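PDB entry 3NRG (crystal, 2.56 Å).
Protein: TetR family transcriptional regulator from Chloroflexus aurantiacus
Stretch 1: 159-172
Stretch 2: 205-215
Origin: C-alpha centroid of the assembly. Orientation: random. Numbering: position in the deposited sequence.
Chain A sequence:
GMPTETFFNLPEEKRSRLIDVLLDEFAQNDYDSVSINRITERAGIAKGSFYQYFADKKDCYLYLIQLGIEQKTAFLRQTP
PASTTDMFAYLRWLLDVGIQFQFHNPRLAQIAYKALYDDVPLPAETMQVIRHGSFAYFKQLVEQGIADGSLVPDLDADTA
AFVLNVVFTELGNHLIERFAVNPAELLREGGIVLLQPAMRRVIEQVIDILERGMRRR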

# COMPACT_ATOMS: atom_id res chain seq x y z
N THR A 159 -20.41 -8.77 -3.00
CA THR A 159 -19.66 -10.01 -3.13
C THR A 159 -18.51 -9.87 -4.15
O THR A 159 -17.38 -10.27 -3.87
CB THR A 159 -20.62 -11.17 -3.47
OG1 THR A 159 -21.64 -11.24 -2.48
CG2 THR A 159 -19.91 -12.51 -3.55
N ALA A 160 -18.81 -9.28 -5.33
CA ALA A 160 -17.81 -9.05 -6.38
C ALA A 160 -16.71 -8.08 -5.89
O ALA A 160 -15.53 -8.28 -6.20
CB ALA A 160 -18.47 -8.50 -7.63
N ALA A 161 -17.10 -7.04 -5.09
CA ALA A 161 -16.16 -6.07 -4.52
C ALA A 161 -15.25 -6.76 -3.51
O ALA A 161 -14.05 -6.46 -3.46
CB ALA A 161 -16.91 -4.94 -3.85
N PHE A 162 -15.80 -7.72 -2.72
CA PHE A 162 -15.02 -8.50 -1.76
C PHE A 162 -13.92 -9.29 -2.46
O PHE A 162 -12.77 -9.26 -2.03
CB PHE A 162 -15.95 -9.44 -0.95
CG PHE A 162 -15.23 -10.61 -0.32
CD1 PHE A 162 -14.44 -10.44 0.82
CD2 PHE A 162 -15.29 -11.88 -0.89
CE1 PHE A 162 -13.74 -11.51 1.37
CE2 PHE A 162 -14.58 -12.94 -0.35
CZ PHE A 162 -13.81 -12.76 0.78
N VAL A 163 -14.27 -10.00 -3.55
CA VAL A 163 -13.33 -10.80 -4.35
C VAL A 163 -12.23 -9.92 -4.96
O VAL A 163 -11.06 -10.27 -4.88
CB VAL A 163 -14.07 -11.66 -5.43
CG1 VAL A 163 -13.08 -12.44 -6.30
CG2 VAL A 163 -15.07 -12.61 -4.78
N LEU A 164 -12.61 -8.76 -5.54
CA LEU A 164 -11.64 -7.83 -6.12
C LEU A 164 -10.70 -7.26 -5.05
O LEU A 164 -9.48 -7.27 -5.23
CB LEU A 164 -12.36 -6.68 -6.85
CG LEU A 164 -13.12 -7.05 -8.14
CD1 LEU A 164 -14.10 -5.97 -8.52
CD2 LEU A 164 -12.17 -7.31 -9.29
N ASN A 165 -11.26 -6.83 -3.90
CA ASN A 165 -10.49 -6.25 -2.80
C ASN A 165 -9.44 -7.22 -2.23
O ASN A 165 -8.30 -6.82 -2.04
CB ASN A 165 -11.41 -5.72 -1.69
CG ASN A 165 -10.67 -4.96 -0.62
OD1 ASN A 165 -10.06 -3.91 -0.86
ND2 ASN A 165 -10.73 -5.46 0.61
N VAL A 166 -9.82 -8.49 -1.97
CA VAL A 166 -8.87 -9.48 -1.42
C VAL A 166 -7.75 -9.84 -2.39
O VAL A 166 -6.61 -10.02 -1.98
CB VAL A 166 -9.55 -10.74 -0.79
CG1 VAL A 166 -10.43 -10.36 0.39
CG2 VAL A 166 -10.35 -11.53 -1.84
N VAL A 167 -8.06 -9.90 -3.69
CA VAL A 167 -7.08 -10.19 -4.73
C VAL A 167 -6.08 -9.04 -4.85
O VAL A 167 -4.87 -9.27 -4.73
CB VAL A 167 -7.76 -10.51 -6.09
CG1 VAL A 167 -6.75 -10.48 -7.23
CG2 VAL A 167 -8.48 -11.86 -6.05
N PHE A 168 -6.58 -7.80 -5.00
CA PHE A 168 -5.75 -6.59 -5.12
C PHE A 168 -4.85 -6.37 -3.89
O PHE A 168 -3.72 -5.89 -4.02
CB PHE A 168 -6.63 -5.35 -5.38
CG PHE A 168 -6.98 -5.11 -6.83
CD1 PHE A 168 -7.78 -6.01 -7.53
CD2 PHE A 168 -6.57 -3.96 -7.48
CE1 PHE A 168 -8.12 -5.79 -8.86
CE2 PHE A 168 -6.92 -3.72 -8.82
CZ PHE A 168 -7.68 -4.65 -9.50
N THR A 169 -5.35 -6.71 -2.70
CA THR A 169 -4.63 -6.54 -1.45
C THR A 169 -3.47 -7.54 -1.31
O THR A 169 -2.42 -7.19 -0.77
CB THR A 169 -5.62 -6.64 -0.27
OG1 THR A 169 -6.55 -5.57 -0.37
CG2 THR A 169 -4.93 -6.59 1.08
N GLU A 170 -3.67 -8.79 -1.79
CA GLU A 170 -2.71 -9.87 -1.56
C GLU A 170 -1.81 -10.26 -2.74
O GLU A 170 -0.82 -10.96 -2.52
CB GLU A 170 -3.43 -11.11 -1.00
CG GLU A 170 -4.18 -10.86 0.30
CD GLU A 170 -3.34 -10.64 1.54
OE1 GLU A 170 -2.12 -10.93 1.50
OE2 GLU A 170 -3.91 -10.20 2.56
N LEU A 171 -2.16 -9.85 -3.99
CA LEU A 171 -1.37 -10.28 -5.15
C LEU A 171 0.12 -9.94 -5.09
O LEU A 171 0.95 -10.81 -5.32
CB LEU A 171 -2.00 -9.84 -6.49
CG LEU A 171 -1.36 -10.47 -7.76
CD1 LEU A 171 -1.34 -12.02 -7.67
CD2 LEU A 171 -2.06 -10.01 -9.02
N GLY A 172 0.45 -8.69 -4.74
CA GLY A 172 1.83 -8.22 -4.64
C GLY A 172 2.69 -9.09 -3.75
O GLY A 172 3.78 -9.51 -4.16
N GLN A 205 -3.50 -13.38 -16.00
CA GLN A 205 -4.24 -14.59 -15.59
C GLN A 205 -5.31 -14.25 -14.54
O GLN A 205 -6.44 -14.71 -14.65
CB GLN A 205 -3.27 -15.64 -15.04
CG GLN A 205 -2.73 -16.60 -16.09
CD GLN A 205 -3.57 -17.86 -16.24
OE1 GLN A 205 -4.54 -18.09 -15.50
NE2 GLN A 205 -3.18 -18.72 -17.14
N VAL A 206 -4.94 -13.42 -13.53
CA VAL A 206 -5.86 -12.98 -12.46
C VAL A 206 -7.06 -12.22 -13.04
O VAL A 206 -8.20 -12.53 -12.70
CB VAL A 206 -5.11 -12.15 -11.38
CG1 VAL A 206 -6.09 -11.34 -10.53
CG2 VAL A 206 -4.25 -13.04 -10.50
N ILE A 207 -6.80 -11.26 -13.94
CA ILE A 207 -7.85 -10.47 -14.60
C ILE A 207 -8.76 -11.37 -15.47
O ILE A 207 -9.98 -11.22 -15.43
CB ILE A 207 -7.26 -9.26 -15.38
CG1 ILE A 207 -6.50 -8.28 -14.42
CG2 ILE A 207 -8.32 -8.52 -16.20
CD1 ILE A 207 -7.36 -7.62 -13.25
N ASP A 208 -8.16 -12.35 -16.20
CA ASP A 208 -8.91 -13.30 -17.04
C ASP A 208 -9.92 -14.10 -16.21
O ASP A 208 -11.06 -14.28 -16.64
CB ASP A 208 -7.96 -14.26 -17.78
CG ASP A 208 -7.12 -13.61 -18.87
OD1 ASP A 208 -7.36 -12.43 -19.18
OD2 ASP A 208 -6.22 -14.30 -19.42
N ILE A 209 -9.51 -14.56 -15.00
CA ILE A 209 -10.38 -15.31 -14.10
C ILE A 209 -11.55 -14.43 -13.64
O ILE A 209 -12.71 -14.85 -13.73
CB ILE A 209 -9.57 -15.91 -12.90
CG1 ILE A 209 -8.53 -16.95 -13.40
CG2 ILE A 209 -10.52 -16.53 -11.83
CD1 ILE A 209 -7.36 -17.23 -12.42
N LEU A 210 -11.26 -13.18 -13.21
CA LEU A 210 -12.28 -12.24 -12.75
C LEU A 210 -13.21 -11.81 -13.89
O LEU A 210 -14.42 -11.66 -13.67
CB LEU A 210 -11.63 -11.00 -12.10
CG LEU A 210 -10.75 -11.27 -10.85
CD1 LEU A 210 -9.90 -10.07 -10.53
CD2 LEU A 210 -11.59 -11.67 -9.65
N GLU A 211 -12.66 -11.66 -15.11
CA GLU A 211 -13.42 -11.28 -16.30
C GLU A 211 -14.43 -12.37 -16.68
O GLU A 211 -15.62 -12.07 -16.83
CB GLU A 211 -12.48 -10.97 -17.47
CG GLU A 211 -13.19 -10.40 -18.69
CD GLU A 211 -12.29 -10.15 -19.89
OE1 GLU A 211 -11.28 -10.87 -20.04
OE2 GLU A 211 -12.63 -9.26 -20.70
N ARG A 212 -13.98 -13.64 -16.79
CA ARG A 212 -14.86 -14.76 -17.13
C ARG A 212 -15.93 -14.97 -16.05
O ARG A 212 -17.07 -15.33 -16.37
CB ARG A 212 -14.06 -16.06 -17.33
CG ARG A 212 -13.19 -16.07 -18.58
CD ARG A 212 -12.62 -17.45 -18.86
NE ARG A 212 -11.75 -17.93 -17.78
CZ ARG A 212 -10.42 -17.82 -17.80
NH1 ARG A 212 -9.81 -17.26 -18.84
NH2 ARG A 212 -9.70 -18.27 -16.78
N GLY A 213 -15.56 -14.73 -14.80
CA GLY A 213 -16.46 -14.91 -13.67
C GLY A 213 -17.52 -13.84 -13.51
O GLY A 213 -18.59 -14.12 -12.96
N MSE A 214 -17.24 -12.61 -13.99
CA MSE A 214 -18.16 -11.47 -13.78
C MSE A 214 -18.82 -10.93 -15.05
O MSE A 214 -19.94 -10.42 -14.97
CB MSE A 214 -17.45 -10.33 -13.04
CG MSE A 214 -16.98 -10.73 -11.67
SE MSE A 214 -16.07 -9.29 -10.78
CE MSE A 214 -15.34 -10.31 -9.31
N ARG A 215 -18.10 -10.94 -16.20
CA ARG A 215 -18.64 -10.39 -17.45
C ARG A 215 -19.82 -11.20 -17.98
O ARG A 215 -19.83 -12.43 -17.85
CB ARG A 215 -17.55 -10.25 -18.52
CG ARG A 215 -17.95 -9.33 -19.67
CD ARG A 215 -17.03 -9.44 -20.86
NE ARG A 215 -15.74 -8.80 -20.62
CZ ARG A 215 -15.50 -7.50 -20.82
NH1 ARG A 215 -16.47 -6.70 -21.25
NH2 ARG A 215 -14.30 -7.00 -20.60

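Antiparallel helices that pack without a single polar bond between them offer a clear lesson in how two helices can pack mainly through apolar side chains, and this TetR family regulator supplies a compact example. Residues 159-172 lie within one helix, and residues 205-214 form the last turns of another. Their axes run almost exactly antiparallel, at 176°, and approach to 11.9 Å. The register advances by about one helical turn at a time: the CA atoms of A160 and M214 are 7.8 Å apart, those of L164 and L210 8.0 Å, and those of V167 and V206 8.3 Å. Within each helix the backbone is occupied with its own i to i+4 hydrogen bonds, such as L164 N to A160 O at 3.0 Å and L210 N to V206 O at 3.2 Å; no hydrogen bond crosses between the stretches.

The contact therefore rests on van der Waals packing. On the second helix, V206, L210 and M214 recur at intervals of four, and each directs its CA-to-CB bond toward the first helix. At one end, V167 CG1 meets V206 CG1 at 3.5 Å, the closest approach in the contact, while L171 CD2 lies 4.0 Å from V206 CG2. One valine thus touches two residues a helical turn apart, using a different methyl for each closest approach.

L210 occupies the middle and forks in the same manner. L210 CD2 packs 3.7 Å from V163 CG1, and L210 CD1 lies 3.8 Å from L164 CD2. L164 sets out sideways, yet its side chain, with chi1 m and chi2 t, brings its end nearer to the partner helix.

At the other end lies M214, a selenomethionine. With chi1 m and both chi2 and chi3 t, it extends its terminal methyl to the first helix, where M214 CE sits 3.7 Å from A160 O and 4.0 Å from A160 CB. M214 CE also lies 4.3 Å from V163 CB and 4.1 Å from L164 CG, so a single methyl contacts three residues. The small side chain of A160 accompanies the shortest of the three CA separations.

Charge is kept off this interface. Just beyond the second helix, R215 turns back to E211, with R215 NH2 2.8 Å from E211 OE2 in a salt bridge that stays within its own stretch. The two stretches together bury 382 Å², a modest area filled by apolar side chains.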